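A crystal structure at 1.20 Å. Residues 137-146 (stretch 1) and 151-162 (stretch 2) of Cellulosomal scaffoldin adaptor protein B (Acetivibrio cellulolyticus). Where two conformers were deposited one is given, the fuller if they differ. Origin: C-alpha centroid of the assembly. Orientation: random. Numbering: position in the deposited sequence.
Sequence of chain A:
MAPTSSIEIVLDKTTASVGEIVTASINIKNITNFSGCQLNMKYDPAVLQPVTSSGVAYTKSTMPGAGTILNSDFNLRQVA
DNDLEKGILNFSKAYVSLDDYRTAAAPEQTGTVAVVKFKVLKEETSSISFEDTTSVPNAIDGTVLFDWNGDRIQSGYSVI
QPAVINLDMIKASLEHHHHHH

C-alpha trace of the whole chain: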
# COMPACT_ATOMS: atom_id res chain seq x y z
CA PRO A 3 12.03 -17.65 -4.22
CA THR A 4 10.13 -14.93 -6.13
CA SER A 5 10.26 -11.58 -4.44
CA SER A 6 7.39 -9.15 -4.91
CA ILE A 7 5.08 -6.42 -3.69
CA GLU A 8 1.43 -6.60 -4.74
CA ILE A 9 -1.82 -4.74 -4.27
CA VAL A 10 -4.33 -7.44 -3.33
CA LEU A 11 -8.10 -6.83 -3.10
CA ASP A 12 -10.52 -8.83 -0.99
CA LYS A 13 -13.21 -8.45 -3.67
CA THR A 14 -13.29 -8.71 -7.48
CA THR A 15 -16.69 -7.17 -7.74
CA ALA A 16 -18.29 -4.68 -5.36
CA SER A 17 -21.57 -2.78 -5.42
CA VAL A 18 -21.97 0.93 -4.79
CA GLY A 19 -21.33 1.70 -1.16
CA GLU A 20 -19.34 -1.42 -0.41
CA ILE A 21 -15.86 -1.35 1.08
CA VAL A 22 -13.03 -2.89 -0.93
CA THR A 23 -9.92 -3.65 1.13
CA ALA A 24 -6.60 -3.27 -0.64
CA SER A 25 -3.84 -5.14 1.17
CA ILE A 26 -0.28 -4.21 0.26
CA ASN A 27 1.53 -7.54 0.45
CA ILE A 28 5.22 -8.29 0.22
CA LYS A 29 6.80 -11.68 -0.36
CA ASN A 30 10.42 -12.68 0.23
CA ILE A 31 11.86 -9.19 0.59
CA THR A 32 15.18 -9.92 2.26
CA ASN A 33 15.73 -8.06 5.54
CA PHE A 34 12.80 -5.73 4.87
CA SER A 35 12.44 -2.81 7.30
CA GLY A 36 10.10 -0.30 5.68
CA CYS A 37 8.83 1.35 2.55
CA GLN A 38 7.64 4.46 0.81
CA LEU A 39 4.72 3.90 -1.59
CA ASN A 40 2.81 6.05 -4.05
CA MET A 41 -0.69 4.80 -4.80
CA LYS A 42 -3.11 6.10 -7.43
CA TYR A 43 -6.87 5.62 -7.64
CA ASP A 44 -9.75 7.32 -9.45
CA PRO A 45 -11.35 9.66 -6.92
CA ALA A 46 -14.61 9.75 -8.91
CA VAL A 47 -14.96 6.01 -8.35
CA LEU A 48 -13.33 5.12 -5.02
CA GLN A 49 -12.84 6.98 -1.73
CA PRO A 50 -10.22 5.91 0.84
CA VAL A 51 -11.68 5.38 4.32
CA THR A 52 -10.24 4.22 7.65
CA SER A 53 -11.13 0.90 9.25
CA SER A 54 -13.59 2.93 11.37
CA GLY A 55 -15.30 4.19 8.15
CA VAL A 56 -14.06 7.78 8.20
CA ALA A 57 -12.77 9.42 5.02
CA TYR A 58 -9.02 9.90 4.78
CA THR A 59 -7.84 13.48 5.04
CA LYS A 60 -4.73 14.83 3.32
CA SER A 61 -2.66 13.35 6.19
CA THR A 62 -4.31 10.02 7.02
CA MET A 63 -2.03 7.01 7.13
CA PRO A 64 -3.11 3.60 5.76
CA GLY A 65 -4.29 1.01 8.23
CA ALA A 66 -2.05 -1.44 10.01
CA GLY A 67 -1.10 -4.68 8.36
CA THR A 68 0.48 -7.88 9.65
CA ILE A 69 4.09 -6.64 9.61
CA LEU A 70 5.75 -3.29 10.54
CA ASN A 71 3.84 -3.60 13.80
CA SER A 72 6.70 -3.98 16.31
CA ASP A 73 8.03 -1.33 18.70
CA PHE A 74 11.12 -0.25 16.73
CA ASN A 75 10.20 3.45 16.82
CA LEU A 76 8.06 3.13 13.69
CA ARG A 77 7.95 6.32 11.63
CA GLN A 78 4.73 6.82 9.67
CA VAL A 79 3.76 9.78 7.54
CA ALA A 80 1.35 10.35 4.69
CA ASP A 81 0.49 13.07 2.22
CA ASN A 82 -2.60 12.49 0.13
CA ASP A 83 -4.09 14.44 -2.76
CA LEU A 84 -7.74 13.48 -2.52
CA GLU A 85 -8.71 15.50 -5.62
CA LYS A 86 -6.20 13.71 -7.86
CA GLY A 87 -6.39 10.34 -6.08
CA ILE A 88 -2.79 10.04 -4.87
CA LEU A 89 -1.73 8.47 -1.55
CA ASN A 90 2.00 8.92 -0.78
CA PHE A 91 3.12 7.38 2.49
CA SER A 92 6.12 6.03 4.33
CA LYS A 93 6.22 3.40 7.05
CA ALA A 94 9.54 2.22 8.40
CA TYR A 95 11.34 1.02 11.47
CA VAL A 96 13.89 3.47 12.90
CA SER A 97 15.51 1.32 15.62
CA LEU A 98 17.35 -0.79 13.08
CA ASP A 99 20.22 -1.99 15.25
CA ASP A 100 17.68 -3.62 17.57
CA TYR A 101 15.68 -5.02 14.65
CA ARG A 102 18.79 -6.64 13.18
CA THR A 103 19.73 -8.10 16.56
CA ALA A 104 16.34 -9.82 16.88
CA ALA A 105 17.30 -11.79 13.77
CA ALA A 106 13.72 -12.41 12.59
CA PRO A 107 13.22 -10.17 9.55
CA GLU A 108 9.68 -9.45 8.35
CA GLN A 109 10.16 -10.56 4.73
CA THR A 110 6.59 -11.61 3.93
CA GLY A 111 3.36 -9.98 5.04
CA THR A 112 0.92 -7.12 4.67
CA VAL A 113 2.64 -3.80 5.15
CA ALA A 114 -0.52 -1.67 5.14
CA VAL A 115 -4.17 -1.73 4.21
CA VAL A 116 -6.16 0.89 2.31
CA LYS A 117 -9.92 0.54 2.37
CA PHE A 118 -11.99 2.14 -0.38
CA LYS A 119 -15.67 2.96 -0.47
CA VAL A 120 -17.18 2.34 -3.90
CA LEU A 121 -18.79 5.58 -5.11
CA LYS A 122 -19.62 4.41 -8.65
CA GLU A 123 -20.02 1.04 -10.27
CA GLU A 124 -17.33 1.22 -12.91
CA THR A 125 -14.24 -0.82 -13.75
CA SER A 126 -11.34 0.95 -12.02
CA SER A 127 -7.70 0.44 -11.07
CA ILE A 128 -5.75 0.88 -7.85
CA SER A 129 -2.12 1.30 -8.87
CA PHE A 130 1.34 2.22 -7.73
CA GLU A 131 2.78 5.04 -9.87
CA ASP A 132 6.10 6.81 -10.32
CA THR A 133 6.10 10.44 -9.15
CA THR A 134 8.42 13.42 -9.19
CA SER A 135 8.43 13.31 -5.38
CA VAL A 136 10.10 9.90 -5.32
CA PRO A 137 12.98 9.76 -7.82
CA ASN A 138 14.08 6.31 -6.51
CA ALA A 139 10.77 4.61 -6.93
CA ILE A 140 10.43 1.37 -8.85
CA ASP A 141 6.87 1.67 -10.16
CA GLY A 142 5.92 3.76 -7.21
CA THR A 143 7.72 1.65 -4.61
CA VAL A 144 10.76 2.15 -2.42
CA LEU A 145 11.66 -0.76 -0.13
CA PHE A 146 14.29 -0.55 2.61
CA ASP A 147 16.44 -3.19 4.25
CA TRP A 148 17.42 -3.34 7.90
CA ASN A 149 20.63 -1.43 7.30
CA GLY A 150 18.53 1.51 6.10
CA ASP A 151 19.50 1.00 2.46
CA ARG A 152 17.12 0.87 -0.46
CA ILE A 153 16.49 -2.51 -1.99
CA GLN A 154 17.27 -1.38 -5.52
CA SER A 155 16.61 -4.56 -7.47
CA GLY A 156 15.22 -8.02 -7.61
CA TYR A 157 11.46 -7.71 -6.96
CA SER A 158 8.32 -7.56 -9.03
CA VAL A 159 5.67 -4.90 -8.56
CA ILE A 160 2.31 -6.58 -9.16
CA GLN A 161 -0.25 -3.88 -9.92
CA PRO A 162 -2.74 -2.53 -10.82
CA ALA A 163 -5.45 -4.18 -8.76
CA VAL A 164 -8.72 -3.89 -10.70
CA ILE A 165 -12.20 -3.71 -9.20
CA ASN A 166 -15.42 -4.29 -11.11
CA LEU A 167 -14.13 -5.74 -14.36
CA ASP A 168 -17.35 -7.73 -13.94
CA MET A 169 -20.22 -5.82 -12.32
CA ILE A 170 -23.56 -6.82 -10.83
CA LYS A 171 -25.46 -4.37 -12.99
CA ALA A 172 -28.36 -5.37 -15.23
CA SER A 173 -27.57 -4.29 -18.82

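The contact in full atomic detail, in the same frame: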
# COMPACT_ATOMS: atom_id res chain seq x y z
N PRO A 137 12.11 10.11 -6.71
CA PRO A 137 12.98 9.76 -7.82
C PRO A 137 13.54 8.34 -7.80
O PRO A 137 13.92 7.85 -8.86
CB PRO A 137 14.12 10.78 -7.74
CG PRO A 137 13.72 11.79 -6.81
CD PRO A 137 12.55 11.35 -6.04
N ASN A 138 13.62 7.69 -6.63
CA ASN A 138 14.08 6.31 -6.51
C ASN A 138 13.05 5.25 -6.62
O ASN A 138 13.38 4.08 -6.47
CB ASN A 138 14.74 6.09 -5.11
CG ASN A 138 15.99 6.86 -4.96
OD1 ASN A 138 16.89 6.80 -5.85
ND2 ASN A 138 16.11 7.56 -3.90
N ALA A 139 11.80 5.62 -6.88
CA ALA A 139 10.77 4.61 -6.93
C ALA A 139 10.98 3.65 -8.09
O ALA A 139 11.37 4.03 -9.18
CB ALA A 139 9.40 5.27 -7.04
N ILE A 140 10.61 2.40 -7.83
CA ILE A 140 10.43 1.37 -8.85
C ILE A 140 8.92 1.16 -8.95
O ILE A 140 8.30 0.58 -8.04
CB ILE A 140 11.17 0.07 -8.48
CG1 ILE A 140 12.68 0.32 -8.39
CG2 ILE A 140 10.84 -1.03 -9.47
CD1 ILE A 140 13.46 -0.86 -7.84
N ASP A 141 8.32 1.71 -9.99
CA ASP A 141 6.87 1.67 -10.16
C ASP A 141 6.18 2.06 -8.90
O ASP A 141 5.26 1.39 -8.41
CB ASP A 141 6.39 0.32 -10.63
CG ASP A 141 6.85 0.01 -12.05
OD1 ASP A 141 7.41 0.90 -12.74
OD2 ASP A 141 6.69 -1.15 -12.46
N GLY A 142 6.59 3.19 -8.37
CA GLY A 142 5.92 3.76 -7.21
C GLY A 142 6.28 3.16 -5.88
O GLY A 142 5.63 3.49 -4.89
N THR A 143 7.32 2.34 -5.83
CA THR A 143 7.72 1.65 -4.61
C THR A 143 9.17 1.91 -4.25
O THR A 143 10.05 1.86 -5.11
CB THR A 143 7.45 0.11 -4.70
OG1 THR A 143 8.42 -0.53 -5.53
CG2 THR A 143 6.04 -0.19 -5.19
N VAL A 144 9.41 2.12 -2.96
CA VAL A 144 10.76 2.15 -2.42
C VAL A 144 10.73 1.22 -1.22
O VAL A 144 9.94 1.44 -0.28
CB VAL A 144 11.21 3.55 -1.98
CG1 VAL A 144 12.62 3.49 -1.44
CG2 VAL A 144 11.15 4.50 -3.13
N LEU A 145 11.55 0.17 -1.25
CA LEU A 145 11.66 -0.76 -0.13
C LEU A 145 13.02 -0.60 0.52
O LEU A 145 14.01 -0.39 -0.19
CB LEU A 145 11.47 -2.20 -0.63
CG LEU A 145 10.25 -2.48 -1.51
CD1 LEU A 145 10.20 -3.97 -1.85
CD2 LEU A 145 8.95 -1.98 -0.89
N PHE A 146 13.06 -0.69 1.84
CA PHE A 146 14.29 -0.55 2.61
C PHE A 146 14.65 -1.85 3.29
O PHE A 146 13.77 -2.59 3.71
CB PHE A 146 14.14 0.53 3.69
CG PHE A 146 13.83 1.86 3.14
CD1 PHE A 146 12.56 2.40 3.23
CD2 PHE A 146 14.81 2.62 2.53
CE1 PHE A 146 12.28 3.64 2.70
CE2 PHE A 146 14.53 3.88 2.01
CZ PHE A 146 13.27 4.37 2.09
N ASP A 151 19.23 0.83 3.87
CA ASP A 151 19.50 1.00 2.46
C ASP A 151 18.29 0.63 1.64
O ASP A 151 17.53 -0.25 1.99
CB ASP A 151 20.68 0.15 2.02
CG ASP A 151 21.96 0.54 2.72
OD1 ASP A 151 22.19 1.75 2.91
OD2 ASP A 151 22.71 -0.38 3.13
N ARG A 152 18.14 1.26 0.49
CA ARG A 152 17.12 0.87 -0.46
C ARG A 152 17.45 -0.47 -1.06
O ARG A 152 18.61 -0.80 -1.35
CB ARG A 152 16.97 1.90 -1.58
CG ARG A 152 16.34 3.17 -1.12
CD ARG A 152 16.10 4.17 -2.25
NE ARG A 152 17.37 4.51 -2.83
CZ ARG A 152 17.94 3.96 -3.90
NH1 ARG A 152 17.33 3.09 -4.71
NH2 ARG A 152 19.15 4.36 -4.19
N ILE A 153 16.41 -1.27 -1.26
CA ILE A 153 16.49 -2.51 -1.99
C ILE A 153 16.19 -2.15 -3.42
O ILE A 153 15.05 -1.88 -3.79
CB ILE A 153 15.49 -3.51 -1.41
CG1 ILE A 153 15.84 -3.81 0.05
CG2 ILE A 153 15.45 -4.80 -2.25
CD1 ILE A 153 14.79 -4.60 0.81
N GLN A 154 17.26 -2.05 -4.21
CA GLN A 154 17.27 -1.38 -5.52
C GLN A 154 16.92 -2.29 -6.67
O GLN A 154 16.77 -1.82 -7.79
CB GLN A 154 18.69 -0.74 -5.76
CG GLN A 154 19.38 -0.78 -7.17
CD GLN A 154 20.27 -1.99 -7.40
OE1 GLN A 154 21.04 -2.03 -8.36
NE2 GLN A 154 20.18 -2.99 -6.51
N SER A 155 16.77 -3.58 -6.40
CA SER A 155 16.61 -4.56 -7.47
C SER A 155 16.04 -5.85 -6.97
O SER A 155 16.02 -6.12 -5.77
CB SER A 155 17.96 -4.88 -8.08
OG SER A 155 18.67 -5.76 -7.22
N GLY A 156 15.56 -6.65 -7.91
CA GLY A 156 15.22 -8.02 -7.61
C GLY A 156 13.82 -8.33 -7.14
O GLY A 156 13.62 -9.41 -6.56
N TYR A 157 12.85 -7.41 -7.32
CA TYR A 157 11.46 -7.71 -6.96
C TYR A 157 10.48 -7.24 -8.02
O TYR A 157 10.71 -6.24 -8.73
CB TYR A 157 11.13 -7.14 -5.58
CG TYR A 157 11.12 -5.62 -5.47
CD1 TYR A 157 9.94 -4.92 -5.64
CD2 TYR A 157 12.26 -4.90 -5.15
CE1 TYR A 157 9.89 -3.55 -5.52
CE2 TYR A 157 12.21 -3.52 -5.04
CZ TYR A 157 11.03 -2.84 -5.21
OH TYR A 157 10.98 -1.48 -5.07
N SER A 158 9.38 -7.98 -8.15
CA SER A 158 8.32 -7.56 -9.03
C SER A 158 7.35 -6.64 -8.29
O SER A 158 7.22 -6.70 -7.06
CB SER A 158 7.58 -8.78 -9.56
OG SER A 158 7.10 -9.53 -8.47
N VAL A 159 6.68 -5.80 -9.06
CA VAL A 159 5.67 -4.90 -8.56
C VAL A 159 4.37 -5.26 -9.28
O VAL A 159 4.22 -4.97 -10.47
CB VAL A 159 6.06 -3.42 -8.75
CG1 VAL A 159 4.98 -2.53 -8.19
CG2 VAL A 159 7.40 -3.13 -8.10
N ILE A 160 3.49 -5.97 -8.56
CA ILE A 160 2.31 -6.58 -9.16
C ILE A 160 1.12 -5.64 -8.90
O ILE A 160 0.60 -5.53 -7.79
CB ILE A 160 2.06 -8.01 -8.59
CG1 ILE A 160 3.31 -8.90 -8.72
CG2 ILE A 160 0.84 -8.65 -9.22
CD1 ILE A 160 3.24 -10.16 -7.89
N GLN A 161 0.73 -4.95 -9.95
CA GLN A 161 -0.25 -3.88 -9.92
C GLN A 161 -0.51 -3.49 -11.38
O GLN A 161 0.38 -3.64 -12.20
CB GLN A 161 0.28 -2.68 -9.10
CG GLN A 161 1.53 -2.00 -9.68
CD GLN A 161 1.24 -0.94 -10.69
OE1 GLN A 161 0.18 -0.33 -10.68
NE2 GLN A 161 2.22 -0.67 -11.55
N PRO A 162 -1.69 -2.95 -11.71
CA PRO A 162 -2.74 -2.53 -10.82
C PRO A 162 -3.64 -3.64 -10.31
O PRO A 162 -3.73 -4.72 -10.91
CB PRO A 162 -3.56 -1.58 -11.70
CG PRO A 162 -3.42 -2.14 -13.05
CD PRO A 162 -2.01 -2.65 -13.11
O HOH W 1 4.52 -2.45 -11.77

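The contact is closed at one end by backbone and filled along the rest by side chains. Where the backbones come nearest, Phe146 and Arg152 form a single beta bridge, their CA atoms 4.4 Å apart. Next to it Ile153 N donates to Leu145 O at 2.8 Å, almost perfectly straight at 176°. Two CA-H...O contacts tighten the same corner: Arg152 CA lies 3.4 Å from Leu145 O, and Phe146 CA lies 3.3 Å from Asp151 O. Beyond this the backbones bow apart, to 9.7 Å between Leu145 CA and Tyr157 CA, and close again to 6.9 Å between Asp141 CA and Val159 CA; side chains fill the hollow between.

The main filler is Tyr157, whose ring reaches in from stretch 2. Leu145 supplies the bump that fits its flat surface: Leu145 CD1 sits 3.6 Å from the Tyr157 ring centroid, only 10° off the normal, a CH-pi contact made over the face. Leu145 also works closer to the bridge, where its CB meets Ile153 CB at 4.3 Å, so one leucine packs against two partners. Ile140 adds another apolar surface, its CD1 4.1 Å from Tyr157 CE2 and also 3.4 Å from Gln154 O.

The phenol must bring a polar tip into this greasy setting, and Thr143 receives it. Tyr157 OH donates to Thr143 OG1 at 2.8 Å, near the plane of the ring, although the exact place of the hydroxyl is somewhat less certain. Thr143 OG1 in turn donates to Ile140 O at 2.7 Å, so a short chain of hydrogen bonds runs from the ring's hydroxyl to the backbone. That carbonyl belongs to a type I' turn from Ile140 to Thr143, pinned by Thr143 N to Ile140 O at 3.0 Å and Ile140 N to Thr143 O at 2.8 Å. Gly142 suits the turn because a CB at its backbone angles would jam against the preceding carbonyl.

Val159 pads the turn from across the gap: its CG2 lies 4.3 Å from Ile140 CG2 and 3.8 Å from Thr143 OG1, while its CG1 is 4.0 Å from Asp141 CB. Farther out, a water fills the remaining polar hollow, donating to Asp141 OD2 at 2.6 Å and to Val159 O at 2.9 Å and accepting from Gln161 NE2 at 2.9 Å.

On the exposed flank, Arg152 lays its aliphatic stem along stretch 1, with CG 3.7 Å from Phe146 CE2 and CD 3.6 Å from Val144 CG1. Its guanidinium then presents a face to Asn138, Arg152 NE 3.5 Å from Asn138 CG, a contact of packing rather than hydrogen bonding.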